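PDB 6GHS: TagI restriction endonuclease from Thermocrispum agreste, which probably cuts DNA carrying modified cytosines such as 5-methylcytosine or 5-hydroxymethylcytosine, pairing an SRA recognition domain with an HNH nuclease domain. Local coordinates for residues Ala2-Ile10 / Ser97-Arg105; Asp241-Leu249 / Arg287-Ile295. All coordinates share one frame; numbering follows the deposited sequence.

Contact 1: residues Ala2-Ile10 / Ser97-Arg105; sequences AYKRTFGHI and SQLEGLPVR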
loop_
_atom_site.group_PDB
_atom_site.type_symbol
_atom_site.label_atom_id
_atom_site.label_comp_id
_atom_site.label_asym_id
_atom_site.label_seq_id
_atom_site.Cartn_x
_atom_site.Cartn_y
_atom_site.Cartn_z
ATOM N N ALA A 2 13.274 -33.660 0.943
ATOM C CA ALA A 2 12.034 -32.989 0.436
ATOM C C ALA A 2 12.141 -31.460 0.518
ATOM O O ALA A 2 12.438 -30.916 1.584
ATOM C CB ALA A 2 10.815 -33.476 1.213
ATOM N N TYR A 3 11.902 -30.778 -0.605
ATOM C CA TYR A 3 11.832 -29.313 -0.633
ATOM C C TYR A 3 10.605 -28.794 0.124
ATOM O O TYR A 3 9.504 -29.314 -0.035
ATOM C CB TYR A 3 11.777 -28.808 -2.070
ATOM C CG TYR A 3 11.830 -27.307 -2.194
ATOM C CD1 TYR A 3 13.026 -26.632 -2.010
ATOM C CD2 TYR A 3 10.690 -26.559 -2.502
ATOM C CE1 TYR A 3 13.092 -25.249 -2.118
ATOM C CE2 TYR A 3 10.748 -25.169 -2.617
ATOM C CZ TYR A 3 11.958 -24.520 -2.430
ATOM O OH TYR A 3 12.078 -23.155 -2.535
ATOM N N LYS A 4 10.829 -27.763 0.934
ATOM C CA LYS A 4 9.789 -27.059 1.685
ATOM C C LYS A 4 9.749 -25.614 1.134
ATOM O O LYS A 4 10.750 -24.894 1.198
ATOM C CB LYS A 4 10.138 -27.117 3.186
ATOM C CG LYS A 4 9.341 -26.229 4.148
ATOM C CD LYS A 4 7.981 -26.802 4.564
ATOM C CE LYS A 4 7.505 -26.234 5.909
ATOM N NZ LYS A 4 7.521 -24.740 5.986
ATOM N N ARG A 5 8.601 -25.214 0.575
ATOM C CA ARG A 5 8.452 -23.890 -0.042
ATOM C C ARG A 5 8.365 -22.829 1.030
ATOM O O ARG A 5 7.486 -22.869 1.888
ATOM C CB ARG A 5 7.215 -23.806 -0.943
ATOM C CG ARG A 5 7.303 -22.644 -1.921
ATOM C CD ARG A 5 6.200 -22.634 -2.962
ATOM N NE ARG A 5 6.159 -23.874 -3.738
ATOM C CZ ARG A 5 7.020 -24.219 -4.694
ATOM N NH1 ARG A 5 8.037 -23.430 -5.025
ATOM N NH2 ARG A 5 6.868 -25.380 -5.330
ATOM N N THR A 6 9.279 -21.876 0.971
ATOM C CA THR A 6 9.480 -20.978 2.088
ATOM C C THR A 6 9.861 -19.606 1.591
ATOM O O THR A 6 10.753 -19.464 0.763
ATOM C CB THR A 6 10.517 -21.561 3.070
ATOM O OG1 THR A 6 9.903 -22.640 3.789
ATOM C CG2 THR A 6 11.009 -20.520 4.081
ATOM N N PHE A 7 9.166 -18.606 2.122
ATOM C CA PHE A 7 9.284 -17.254 1.654
ATOM C C PHE A 7 10.199 -16.494 2.581
ATOM O O PHE A 7 10.081 -16.596 3.800
ATOM C CB PHE A 7 7.910 -16.593 1.621
ATOM C CG PHE A 7 6.915 -17.326 0.774
ATOM C CD1 PHE A 7 6.845 -17.090 -0.592
ATOM C CD2 PHE A 7 6.062 -18.275 1.342
ATOM C CE1 PHE A 7 5.935 -17.776 -1.374
ATOM C CE2 PHE A 7 5.148 -18.966 0.564
ATOM C CZ PHE A 7 5.086 -18.713 -0.795
ATOM N N GLY A 8 11.096 -15.722 1.980
ATOM C CA GLY A 8 12.046 -14.902 2.704
ATOM C C GLY A 8 13.433 -15.474 2.552
ATOM O O GLY A 8 13.676 -16.342 1.705
ATOM N N HIS A 9 14.351 -14.973 3.374
ATOM C CA HIS A 9 15.721 -15.469 3.391
ATOM C C HIS A 9 15.738 -16.906 3.912
ATOM O O HIS A 9 14.831 -17.317 4.645
ATOM C CB HIS A 9 16.616 -14.562 4.235
ATOM C CG HIS A 9 16.917 -13.243 3.592
ATOM N ND1 HIS A 9 17.399 -13.136 2.306
ATOM C CD2 HIS A 9 16.832 -11.976 4.066
ATOM C CE1 HIS A 9 17.587 -11.859 2.011
ATOM N NE2 HIS A 9 17.249 -11.135 3.062
ATOM N N ILE A 10 16.746 -17.665 3.479
ATOM C CA ILE A 10 16.965 -19.041 3.925
ATOM C C ILE A 10 18.104 -19.039 4.949
ATOM O O ILE A 10 19.166 -18.451 4.689
ATOM C CB ILE A 10 17.297 -19.985 2.745
ATOM C CG1 ILE A 10 16.092 -20.107 1.802
ATOM C CG2 ILE A 10 17.708 -21.371 3.241
ATOM C CD1 ILE A 10 14.849 -20.732 2.423
ATOM N N SER A 97 1.958 -14.226 -5.401
ATOM C CA SER A 97 2.972 -13.548 -4.584
ATOM C C SER A 97 2.755 -12.047 -4.562
ATOM O O SER A 97 2.849 -11.421 -3.510
ATOM C CB SER A 97 4.393 -13.854 -5.073
ATOM O OG SER A 97 4.854 -15.077 -4.531
ATOM N N GLN A 98 2.483 -11.487 -5.734
ATOM C CA GLN A 98 2.180 -10.070 -5.893
ATOM C C GLN A 98 0.991 -9.677 -5.013
ATOM O O GLN A 98 1.075 -8.717 -4.251
ATOM C CB GLN A 98 1.873 -9.771 -7.361
ATOM C CG GLN A 98 1.697 -8.299 -7.707
ATOM C CD GLN A 98 0.525 -8.045 -8.652
ATOM O OE1 GLN A 98 0.599 -8.325 -9.853
ATOM N NE2 GLN A 98 -0.558 -7.500 -8.109
ATOM N N LEU A 99 -0.095 -10.439 -5.087
ATOM C CA LEU A 99 -1.304 -10.120 -4.324
ATOM C C LEU A 99 -1.166 -10.271 -2.801
ATOM O O LEU A 99 -1.643 -9.413 -2.050
ATOM C CB LEU A 99 -2.477 -10.970 -4.796
ATOM C CG LEU A 99 -2.916 -10.765 -6.244
ATOM C CD1 LEU A 99 -4.093 -11.692 -6.532
ATOM C CD2 LEU A 99 -3.268 -9.318 -6.574
ATOM N N GLU A 100 -0.543 -11.355 -2.343
ATOM C CA GLU A 100 -0.311 -11.565 -0.909
ATOM C C GLU A 100 0.870 -10.764 -0.387
ATOM O O GLU A 100 1.096 -10.747 0.832
ATOM C CB GLU A 100 -0.050 -13.034 -0.597
ATOM C CG GLU A 100 -1.148 -13.994 -1.009
ATOM C CD GLU A 100 -2.477 -13.619 -0.439
ATOM O OE1 GLU A 100 -2.523 -13.302 0.769
ATOM O OE2 GLU A 100 -3.451 -13.631 -1.217
ATOM N N GLY A 101 1.631 -10.130 -1.287
ATOM C CA GLY A 101 2.805 -9.363 -0.905
ATOM C C GLY A 101 3.885 -10.264 -0.338
ATOM O O GLY A 101 4.451 -9.965 0.709
ATOM N N LEU A 102 4.147 -11.381 -1.019
ATOM C CA LEU A 102 5.134 -12.354 -0.573
ATOM C C LEU A 102 6.401 -12.060 -1.311
ATOM O O LEU A 102 6.362 -11.944 -2.524
ATOM C CB LEU A 102 4.697 -13.771 -0.897
ATOM C CG LEU A 102 3.525 -14.256 -0.041
ATOM C CD1 LEU A 102 2.782 -15.389 -0.736
ATOM C CD2 LEU A 102 3.977 -14.704 1.343
ATOM N N PRO A 103 7.534 -11.954 -0.591
ATOM C CA PRO A 103 8.809 -11.645 -1.234
ATOM C C PRO A 103 9.347 -12.842 -1.995
ATOM O O PRO A 103 9.073 -13.982 -1.622
ATOM C CB PRO A 103 9.712 -11.323 -0.053
ATOM C CG PRO A 103 9.187 -12.180 1.042
ATOM C CD PRO A 103 7.710 -12.255 0.842
ATOM N N VAL A 104 10.111 -12.570 -3.047
ATOM C CA VAL A 104 10.586 -13.601 -3.965
ATOM C C VAL A 104 12.103 -13.563 -4.013
ATOM O O VAL A 104 12.675 -12.563 -4.442
ATOM C CB VAL A 104 10.059 -13.349 -5.398
ATOM C CG1 VAL A 104 10.672 -14.335 -6.391
ATOM C CG2 VAL A 104 8.538 -13.415 -5.431
ATOM N N ARG A 105 12.755 -14.651 -3.608
ATOM C CA ARG A 105 14.206 -14.772 -3.781
ATOM C C ARG A 105 14.606 -14.757 -5.263
ATOM O O ARG A 105 14.297 -15.694 -6.006
ATOM C CB ARG A 105 14.722 -16.067 -3.147
ATOM C CG ARG A 105 14.636 -16.127 -1.633
ATOM C CD ARG A 105 15.333 -17.370 -1.111
ATOM N NE ARG A 105 14.688 -18.587 -1.603
ATOM C CZ ARG A 105 13.571 -19.107 -1.111
ATOM N NH1 ARG A 105 12.948 -18.536 -0.083
ATOM N NH2 ARG A 105 13.068 -20.213 -1.651
HETATM O O HOH W 1 10.794 -16.007 -1.090
#

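Contact 2: residues Asp241-Leu249 / Arg287-Ile295; sequences DVESNMLCL and RHVIDLDHI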
loop_
_atom_site.group_PDB
_atom_site.type_symbol
_atom_site.label_atom_id
_atom_site.label_comp_id
_atom_site.label_asym_id
_atom_site.label_seq_id
_atom_site.Cartn_x
_atom_site.Cartn_y
_atom_site.Cartn_z
ATOM N N ASP A 241 0.718 -10.359 16.313
ATOM C CA ASP A 241 0.516 -10.795 14.934
ATOM C C ASP A 241 0.017 -12.236 14.954
ATOM O O ASP A 241 0.784 -13.173 14.739
ATOM C CB ASP A 241 1.815 -10.646 14.125
ATOM C CG ASP A 241 1.640 -10.984 12.649
ATOM O OD1 ASP A 241 0.510 -10.892 12.099
ATOM O OD2 ASP A 241 2.669 -11.335 12.034
ATOM N N VAL A 242 -1.271 -12.397 15.243
ATOM C CA VAL A 242 -1.895 -13.719 15.302
ATOM C C VAL A 242 -3.322 -13.751 14.760
ATOM O O VAL A 242 -4.026 -12.738 14.719
ATOM C CB VAL A 242 -1.899 -14.298 16.742
ATOM C CG1 VAL A 242 -0.481 -14.622 17.192
ATOM C CG2 VAL A 242 -2.589 -13.348 17.719
ATOM N N GLU A 243 -3.747 -14.965 14.430
ATOM C CA GLU A 243 -5.023 -15.236 13.774
ATOM C C GLU A 243 -6.186 -14.618 14.533
ATOM O O GLU A 243 -7.151 -14.161 13.923
ATOM C CB GLU A 243 -5.259 -16.754 13.636
ATOM C CG GLU A 243 -4.305 -17.496 12.691
ATOM C CD GLU A 243 -2.929 -17.847 13.286
ATOM O OE1 GLU A 243 -2.627 -17.515 14.466
ATOM O OE2 GLU A 243 -2.123 -18.460 12.547
ATOM N N SER A 244 -6.083 -14.604 15.862
ATOM C CA SER A 244 -7.130 -14.052 16.737
ATOM C C SER A 244 -7.230 -12.511 16.732
ATOM O O SER A 244 -8.244 -11.948 17.173
ATOM C CB SER A 244 -6.933 -14.569 18.170
ATOM O OG SER A 244 -5.587 -14.405 18.584
ATOM N N ASN A 245 -6.187 -11.845 16.232
ATOM C CA ASN A 245 -6.145 -10.395 16.136
ATOM C C ASN A 245 -6.171 -9.966 14.662
ATOM O O ASN A 245 -5.443 -9.068 14.253
ATOM C CB ASN A 245 -4.865 -9.929 16.829
ATOM C CG ASN A 245 -4.728 -8.425 16.877
ATOM O OD1 ASN A 245 -5.715 -7.692 16.908
ATOM N ND2 ASN A 245 -3.487 -7.955 16.868
ATOM N N MET A 246 -7.019 -10.608 13.862
ATOM C CA MET A 246 -7.046 -10.373 12.421
ATOM C C MET A 246 -8.398 -10.716 11.822
ATOM O O MET A 246 -9.029 -11.679 12.243
ATOM C CB MET A 246 -5.979 -11.209 11.731
ATOM C CG MET A 246 -5.957 -11.022 10.228
ATOM S SD MET A 246 -4.468 -11.666 9.481
ATOM C CE MET A 246 -3.246 -10.493 10.071
ATOM N N LEU A 247 -8.817 -9.926 10.831
ATOM C CA LEU A 247 -10.033 -10.185 10.051
ATOM C C LEU A 247 -9.702 -10.238 8.568
ATOM O O LEU A 247 -8.904 -9.438 8.086
ATOM C CB LEU A 247 -11.059 -9.071 10.250
ATOM C CG LEU A 247 -11.505 -8.719 11.666
ATOM C CD1 LEU A 247 -12.140 -7.331 11.664
ATOM C CD2 LEU A 247 -12.470 -9.761 12.196
ATOM N N CYS A 248 -10.327 -11.163 7.848
ATOM C CA CYS A 248 -10.314 -11.143 6.383
ATOM C C CYS A 248 -11.358 -10.129 5.885
ATOM O O CYS A 248 -12.542 -10.261 6.181
ATOM C CB CYS A 248 -10.628 -12.538 5.847
ATOM S SG CYS A 248 -10.751 -12.669 4.056
ATOM N N LEU A 249 -10.908 -9.120 5.142
ATOM C CA LEU A 249 -11.770 -8.042 4.636
ATOM C C LEU A 249 -11.497 -7.682 3.183
ATOM O O LEU A 249 -10.374 -7.825 2.714
ATOM C CB LEU A 249 -11.542 -6.770 5.429
ATOM C CG LEU A 249 -11.727 -6.801 6.930
ATOM C CD1 LEU A 249 -11.353 -5.436 7.485
ATOM C CD2 LEU A 249 -13.159 -7.142 7.286
ATOM N N ARG A 287 -13.011 -22.408 13.327
ATOM C CA ARG A 287 -11.562 -22.536 13.569
ATOM C C ARG A 287 -10.860 -21.178 13.786
ATOM O O ARG A 287 -9.693 -21.144 14.198
ATOM C CB ARG A 287 -10.896 -23.285 12.406
ATOM C CG ARG A 287 -11.548 -24.624 12.066
ATOM C CD ARG A 287 -10.852 -25.334 10.907
ATOM N NE ARG A 287 -9.634 -26.026 11.340
ATOM C CZ ARG A 287 -9.594 -27.173 12.026
ATOM N NH1 ARG A 287 -10.715 -27.807 12.391
ATOM N NH2 ARG A 287 -8.415 -27.694 12.360
ATOM N N HIS A 288 -11.572 -20.081 13.492
ATOM C CA HIS A 288 -11.097 -18.696 13.659
ATOM C C HIS A 288 -11.710 -18.050 14.915
ATOM O O HIS A 288 -12.869 -17.617 14.909
ATOM C CB HIS A 288 -11.457 -17.889 12.399
ATOM C CG HIS A 288 -10.840 -16.525 12.340
ATOM N ND1 HIS A 288 -11.534 -15.416 11.910
ATOM C CD2 HIS A 288 -9.593 -16.094 12.641
ATOM C CE1 HIS A 288 -10.745 -14.360 11.957
ATOM N NE2 HIS A 288 -9.561 -14.745 12.397
ATOM N N VAL A 289 -10.922 -18.000 15.988
ATOM C CA VAL A 289 -11.376 -17.465 17.265
ATOM C C VAL A 289 -10.880 -16.030 17.429
ATOM O O VAL A 289 -9.694 -15.796 17.677
ATOM C CB VAL A 289 -10.878 -18.324 18.451
ATOM C CG1 VAL A 289 -11.296 -17.705 19.792
ATOM C CG2 VAL A 289 -11.408 -19.745 18.319
ATOM N N ILE A 290 -11.801 -15.078 17.312
ATOM C CA ILE A 290 -11.485 -13.679 17.547
ATOM C C ILE A 290 -11.464 -13.410 19.056
ATOM O O ILE A 290 -12.467 -13.609 19.744
ATOM C CB ILE A 290 -12.503 -12.749 16.870
ATOM C CG1 ILE A 290 -12.499 -12.972 15.359
ATOM C CG2 ILE A 290 -12.183 -11.292 17.181
ATOM C CD1 ILE A 290 -13.794 -12.554 14.708
ATOM N N ASP A 291 -10.315 -12.949 19.546
ATOM C CA ASP A 291 -10.122 -12.600 20.949
ATOM C C ASP A 291 -10.800 -11.266 21.207
ATOM O O ASP A 291 -10.374 -10.258 20.663
ATOM C CB ASP A 291 -8.616 -12.515 21.232
ATOM C CG ASP A 291 -8.285 -12.163 22.671
ATOM O OD1 ASP A 291 -9.198 -11.890 23.490
ATOM O OD2 ASP A 291 -7.076 -12.166 22.981
ATOM N N LEU A 292 -11.833 -11.254 22.047
ATOM C CA LEU A 292 -12.650 -10.044 22.245
ATOM C C LEU A 292 -11.932 -8.868 22.892
ATOM O O LEU A 292 -12.400 -7.748 22.768
ATOM C CB LEU A 292 -13.909 -10.336 23.064
ATOM C CG LEU A 292 -15.099 -10.915 22.302
ATOM C CD1 LEU A 292 -14.978 -12.433 22.154
ATOM C CD2 LEU A 292 -16.398 -10.538 23.007
ATOM N N ASP A 293 -10.829 -9.103 23.599
ATOM C CA ASP A 293 -10.028 -7.994 24.145
ATOM C C ASP A 293 -9.532 -7.058 23.039
ATOM O O ASP A 293 -9.575 -5.829 23.188
ATOM C CB ASP A 293 -8.827 -8.502 24.962
ATOM C CG ASP A 293 -9.235 -9.121 26.282
ATOM O OD1 ASP A 293 -10.075 -8.521 26.996
ATOM O OD2 ASP A 293 -8.714 -10.212 26.604
ATOM N N HIS A 294 -9.077 -7.649 21.931
ATOM C CA HIS A 294 -8.609 -6.882 20.775
ATOM C C HIS A 294 -9.754 -6.100 20.155
ATOM O O HIS A 294 -9.575 -4.948 19.806
ATOM C CB HIS A 294 -7.971 -7.776 19.717
ATOM C CG HIS A 294 -6.862 -8.639 20.234
ATOM N ND1 HIS A 294 -5.873 -8.166 21.068
ATOM C CD2 HIS A 294 -6.579 -9.945 20.016
ATOM C CE1 HIS A 294 -5.030 -9.144 21.347
ATOM N NE2 HIS A 294 -5.436 -10.236 20.721
ATOM N N ILE A 295 -10.932 -6.710 20.042
ATOM C CA ILE A 295 -12.116 -5.988 19.571
ATOM C C ILE A 295 -12.390 -4.768 20.438
ATOM O O ILE A 295 -12.542 -3.668 19.922
ATOM C CB ILE A 295 -13.365 -6.897 19.486
ATOM C CG1 ILE A 295 -13.171 -7.893 18.331
ATOM C CG2 ILE A 295 -14.644 -6.064 19.325
ATOM C CD1 ILE A 295 -14.420 -8.614 17.876
#

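Contact 1: residues Ala2-Ile10 / Ser97-Arg105
Arg105 supplies the direct hydrogen bonds from 97-105 to 2-10, both through one nitrogen: its NH1 donates to Thr6 O at 2.5 Å, nearly straight at 175°, and to Gly8 O at 2.9 Å. Both carbonyls lie at the edge of the guanidinium, close to its plane, so they fix its rotation; NH2 turns instead to Asp47 in a salt bridge and to Leu30 O. Tyr3 OH, itself hydrogen-bonded to Asp47, also stands at the guanidinium edge. A water links the backbones, taking a hydrogen from Gly8 N and donating to Pro103 O. Apolar contacts flank this polar core. Ile10 lies over one guanidinium face, with CD1 3.8 Å from Arg105 NH1. Phe7 CG is anti to its carbonyl carbon (chi1 -57°), which turns the ring to Leu102; Leu102 CD2 lies over one face in a CH-pi contact, 4.1 Å from the Phe7 ring centroid, while Pro103 O sits at the ring edge. Leu102 follows Gly101, whose positive phi ends helix 89-100 in a Schellman motif, with Leu102 N bonded to Ser97 O at 2.8 Å. The N-terminal segment is thereby fastened to the helix-to-strand turn leading into strand 104-109 of the SRA domain's mixed sheet.

Contact 2: residues Asp241-Leu249 / Arg287-Ile295
His288 NE2 donates to Glu243 O at 2.9 Å, a bent bond of 133° whose acceptor is tilted somewhat from the imidazole plane. Met246 O also comes to the ring edge, in its plane and 3.1 Å from His288 NE2. The imidazole gets to the turn and the start of strand 246-249, where these two carbonyls lie, because chi1 of -171° swings CG away from the backbone N; His206 meets the ring with planes nearly perpendicular. Replacing His288 by an alanine removes the imidazole and is likely to leave Glu243 O without its histidine donor and a gap beside His206. Farther along, Asp291 N gives a weak bond of 3.3 Å to Ser244 O. Asp291 is the N-cap of helix 292-299: its OD1 accepts from Asp293 N, which approaches from above the carboxylate plane. The contact thus joins the turn entering strand 246-249, an outer strand of the three-stranded antiparallel sheet in the HNH domain, to the loop and first turn of that C-terminal helix. In the turn, Asn245 N returns to Val242 O, and Ser244 lies against the loop, its CA making a CA-H...O contact with Val289 O. Asn245 lies over one face of the His294 ring, its CG offset toward the rim and the amide and ring planes 37° apart; Asn245 CB is 3.6 Å from His294 CD2. The amide is held from elsewhere, ND2 by Pro240 O and OD1 by Arg231 N, while Ser244 O sits at the edge of the same imidazole. Deeper in, Leu247 CD2 meets Ile290 CD1 at 4.0 Å, their side chains crossing at about a right angle; Leu247 also packs on Phe257 of helix 251-258, and Ile290 on Leu282.

Contact 1 closes before contact 2 opens, so the two lie in series along the chain. Their centres are 24 Å apart, their nearest atoms about 9 Å, and they do not touch. Contact 1 belongs to the SRA domain and its mixed sheet; contact 2 joins the small antiparallel sheet of the HNH domain to helix 292-299. Helix 196-206 lies between them in sequence and reaches both: Lys203 pairs with Glu100 of 97-105, and Val202 packs on His288. Recognition and cleavage thus probably occupy separately built modules joined through this helix. In contact 2 the Met246 side chain is about 8 Å from the sodium ion and that of Leu247 about 10 Å from the zinc ion.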